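Local coordinates for protein beta-fructofuranosidase (Bifidobacterium adolescentis, PDB 6NOB) that probably hydrolyses terminal beta-fructofuranoside bonds, such as that of sucrose, releasing fructose, at residues A[261-266]-A[340-345]. Numbering follows the deposited sequence.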
ATOM      1  N   ASP A 261      18.973 -18.741 -14.155  1.00 34.80           N
ATOM      2  CA  ASP A 261      18.011 -18.538 -15.232  1.00 38.06           C
ATOM      3  C   ASP A 261      16.656 -19.178 -14.962  1.00 38.83           C
ATOM      4  O   ASP A 261      15.704 -18.893 -15.694  1.00 43.77           O
ATOM      5  CB  ASP A 261      18.581 -19.074 -16.548  1.00 36.80           C
ATOM      6  CG  ASP A 261      19.750 -18.250 -17.056  1.00 40.43           C
ATOM      7  OD1 ASP A 261      19.842 -17.055 -16.698  1.00 39.25           O
ATOM      8  OD2 ASP A 261      20.577 -18.797 -17.815  1.00 41.60           O
ATOM      9  N   ASP A 262      16.537 -20.028 -13.941  1.00 33.93           N
ATOM     10  CA  ASP A 262      15.251 -20.628 -13.614  1.00 33.07           C
ATOM     11  C   ASP A 262      14.403 -19.758 -12.694  1.00 39.60           C
ATOM     12  O   ASP A 262      13.212 -20.045 -12.521  1.00 34.92           O
ATOM     13  CB  ASP A 262      15.453 -22.010 -12.982  1.00 37.83           C
ATOM     14  CG  ASP A 262      15.690 -23.094 -14.020  1.00 48.74           C
ATOM     15  OD1 ASP A 262      15.366 -22.873 -15.208  1.00 51.19           O
ATOM     16  OD2 ASP A 262      16.201 -24.171 -13.647  1.00 54.88           O
ATOM     17  N   PHE A 263      14.983 -18.719 -12.094  1.00 38.99           N
ATOM     18  CA  PHE A 263      14.176 -17.691 -11.452  1.00 38.64           C
ATOM     19  C   PHE A 263      13.222 -17.094 -12.477  1.00 40.70           C
ATOM     20  O   PHE A 263      13.590 -16.876 -13.635  1.00 42.94           O
ATOM     21  CB  PHE A 263      15.063 -16.579 -10.880  1.00 32.72           C
ATOM     22  CG  PHE A 263      15.555 -16.829  -9.478  1.00 32.42           C
ATOM     23  CD1 PHE A 263      16.186 -18.016  -9.147  1.00 29.49           C
ATOM     24  CD2 PHE A 263      15.424 -15.850  -8.499  1.00 30.59           C
ATOM     25  CE1 PHE A 263      16.652 -18.236  -7.862  1.00 37.26           C
ATOM     26  CE2 PHE A 263      15.888 -16.061  -7.211  1.00 32.76           C
ATOM     27  CZ  PHE A 263      16.507 -17.255  -6.893  1.00 36.88           C
ATOM     28  N   GLY A 264      11.989 -16.835 -12.058  1.00 42.20           N
ATOM     29  CA  GLY A 264      11.107 -16.038 -12.886  1.00 39.30           C
ATOM     30  C   GLY A 264      11.672 -14.648 -13.100  1.00 40.31           C
ATOM     31  O   GLY A 264      12.369 -14.099 -12.246  1.00 40.62           O
ATOM     32  N   TYR A 265      11.386 -14.080 -14.274  1.00 38.72           N
ATOM     33  CA  TYR A 265      11.783 -12.698 -14.524  1.00 35.04           C
ATOM     34  C   TYR A 265      11.173 -11.755 -13.496  1.00 37.81           C
ATOM     35  O   TYR A 265      11.798 -10.756 -13.122  1.00 35.58           O
ATOM     36  CB  TYR A 265      11.386 -12.286 -15.940  1.00 36.51           C
ATOM     37  CG  TYR A 265      12.204 -12.963 -17.015  1.00 36.89           C
ATOM     38  CD1 TYR A 265      13.591 -13.020 -16.928  1.00 36.32           C
ATOM     39  CD2 TYR A 265      11.590 -13.553 -18.113  1.00 35.21           C
ATOM     40  CE1 TYR A 265      14.343 -13.644 -17.910  1.00 39.41           C
ATOM     41  CE2 TYR A 265      12.331 -14.179 -19.096  1.00 31.33           C
ATOM     42  CZ  TYR A 265      13.706 -14.220 -18.990  1.00 39.43           C
ATOM     43  OH  TYR A 265      14.445 -14.839 -19.970  1.00 46.13           O
ATOM     44  N   ASP A 266       9.962 -12.056 -13.029  1.00 38.93           N
ATOM     45  CA  ASP A 266       9.392 -11.367 -11.878  1.00 35.83           C
ATOM     46  C   ASP A 266      10.185 -11.741 -10.630  1.00 40.50           C
ATOM     47  O   ASP A 266      10.181 -12.903 -10.207  1.00 36.12           O
ATOM     48  CB  ASP A 266       7.921 -11.744 -11.712  1.00 35.85           C
ATOM     49  CG  ASP A 266       7.091 -11.422 -12.941  1.00 41.96           C
ATOM     50  OD1 ASP A 266       6.858 -10.223 -13.197  1.00 39.42           O
ATOM     51  OD2 ASP A 266       6.674 -12.366 -13.649  1.00 41.26           O
ATOM     52  N   ALA A 340       6.972 -18.566  -5.357  1.00 33.53           N
ATOM     53  CA  ALA A 340       7.958 -18.888  -4.335  1.00 36.73           C
ATOM     54  C   ALA A 340       8.519 -17.619  -3.713  1.00 44.85           C
ATOM     55  O   ALA A 340       8.685 -16.601  -4.392  1.00 40.95           O
ATOM     56  CB  ALA A 340       9.106 -19.726  -4.912  1.00 32.98           C
ATOM     57  N   MET A 341       8.809 -17.693  -2.416  1.00 41.14           N
ATOM     58  CA  MET A 341       9.530 -16.646  -1.698  1.00 38.54           C
ATOM     59  C   MET A 341      10.986 -17.074  -1.612  1.00 36.77           C
ATOM     60  O   MET A 341      11.349 -17.918  -0.787  1.00 43.67           O
ATOM     61  CB  MET A 341       8.943 -16.421  -0.312  1.00 38.78           C
ATOM     62  CG  MET A 341       7.640 -15.675  -0.305  1.00 42.51           C
ATOM     63  SD  MET A 341       7.179 -15.227   1.373  1.00 44.89           S
ATOM     64  CE  MET A 341       5.469 -14.769   1.111  1.00 40.46           C
ATOM     65  N   THR A 342      11.820 -16.496  -2.464  1.00 36.80           N
ATOM     66  CA  THR A 342      13.236 -16.824  -2.467  1.00 38.24           C
ATOM     67  C   THR A 342      13.948 -16.071  -1.353  1.00 33.83           C
ATOM     68  O   THR A 342      13.842 -14.844  -1.250  1.00 32.57           O
ATOM     69  CB  THR A 342      13.849 -16.504  -3.828  1.00 37.30           C
ATOM     70  OG1 THR A 342      13.251 -15.312  -4.355  1.00 35.51           O
ATOM     71  CG2 THR A 342      13.618 -17.662  -4.789  1.00 31.87           C
ATOM     72  N   LEU A 343      14.665 -16.812  -0.514  1.00 31.93           N
ATOM     73  CA  LEU A 343      15.299 -16.273   0.679  1.00 30.97           C
ATOM     74  C   LEU A 343      16.779 -16.008   0.428  1.00 36.57           C
ATOM     75  O   LEU A 343      17.474 -16.827  -0.181  1.00 34.45           O
ATOM     76  CB  LEU A 343      15.132 -17.238   1.854  1.00 36.00           C
ATOM     77  CG  LEU A 343      15.538 -16.726   3.236  1.00 37.36           C
ATOM     78  CD1 LEU A 343      14.668 -15.556   3.657  1.00 34.01           C
ATOM     79  CD2 LEU A 343      15.461 -17.847   4.258  1.00 37.13           C
ATOM     80  N   PHE A 344      17.251 -14.855   0.903  1.00 35.10           N
ATOM     81  CA  PHE A 344      18.652 -14.468   0.836  1.00 27.83           C
ATOM     82  C   PHE A 344      19.107 -13.991   2.208  1.00 36.13           C
ATOM     83  O   PHE A 344      18.305 -13.519   3.017  1.00 36.44           O
ATOM     84  CB  PHE A 344      18.896 -13.353  -0.188  1.00 28.52           C
ATOM     85  CG  PHE A 344      18.530 -13.721  -1.597  1.00 31.14           C
ATOM     86  CD1 PHE A 344      17.222 -13.609  -2.043  1.00 25.18           C
ATOM     87  CD2 PHE A 344      19.500 -14.159  -2.483  1.00 29.87           C
ATOM     88  CE1 PHE A 344      16.888 -13.938  -3.342  1.00 32.03           C
ATOM     89  CE2 PHE A 344      19.172 -14.490  -3.783  1.00 37.21           C
ATOM     90  CZ  PHE A 344      17.864 -14.380  -4.214  1.00 33.58           C
ATOM     91  N   SER A 345      20.409 -14.105   2.466  1.00 34.02           N
ATOM     92  CA  SER A 345      20.965 -13.644   3.731  1.00 36.71           C
ATOM     93  C   SER A 345      22.320 -12.991   3.503  1.00 36.49           C
ATOM     94  O   SER A 345      23.059 -13.354   2.585  1.00 38.52           O
ATOM     95  CB  SER A 345      21.122 -14.780   4.749  1.00 33.29           C
ATOM     96  OG  SER A 345      22.030 -15.757   4.286  1.00 39.03           O
TER
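Thr342 meets the ring of Phe263 first along strand 337-347. Its methyl does most of the touching: CG2 lies 3.6 Å from CZ of Phe263 and 3.7 Å from CE2 of the same ring. The methyl comes in obliquely, neither squarely over the ring nor in its plane. The two side chains reach for each other from opposite directions. The rotation of Thr342 (chi1 37°) turns CG2 onto CZ and CE2 and leaves OG1 to the side. OG1 of Thr342 lies 4.0 Å from CE2 of Phe263, a long, non-bonded approach. The buried hydroxyl is satisfied by a hydrogen bond with OG1 of Thr290 on the adjacent strand 285-295, and the ring of Phe263 need only pack against it.

Two residues on, Phe344 reaches the same end of the Phe263 ring. CZ of Phe344 is 4.0 Å from CE2 of Phe263, which lies near the plane of the Phe344 ring, at its edge. CB of Phe263 does not point straight at the strand. The length of the ring brings CE2 and CZ there, across the 9.1 Å between the CA atoms of Phe263 and Thr342. No hydrogen bond joins the two segments. Tyr358 of the neighbouring strand 357-365 packs against both phenylalanines, edge-to-face with Phe263. Phe267 also meets Phe263 edge-to-face.

The loop links the sheet ending in strand 253-256 to the next sheet, which begins with outermost strand 268-273 and includes 337-347. Phe263 thus packs on the sheet its chain is about to join, as at a blade-to-blade connection of the five-bladed beta-propeller of family 32.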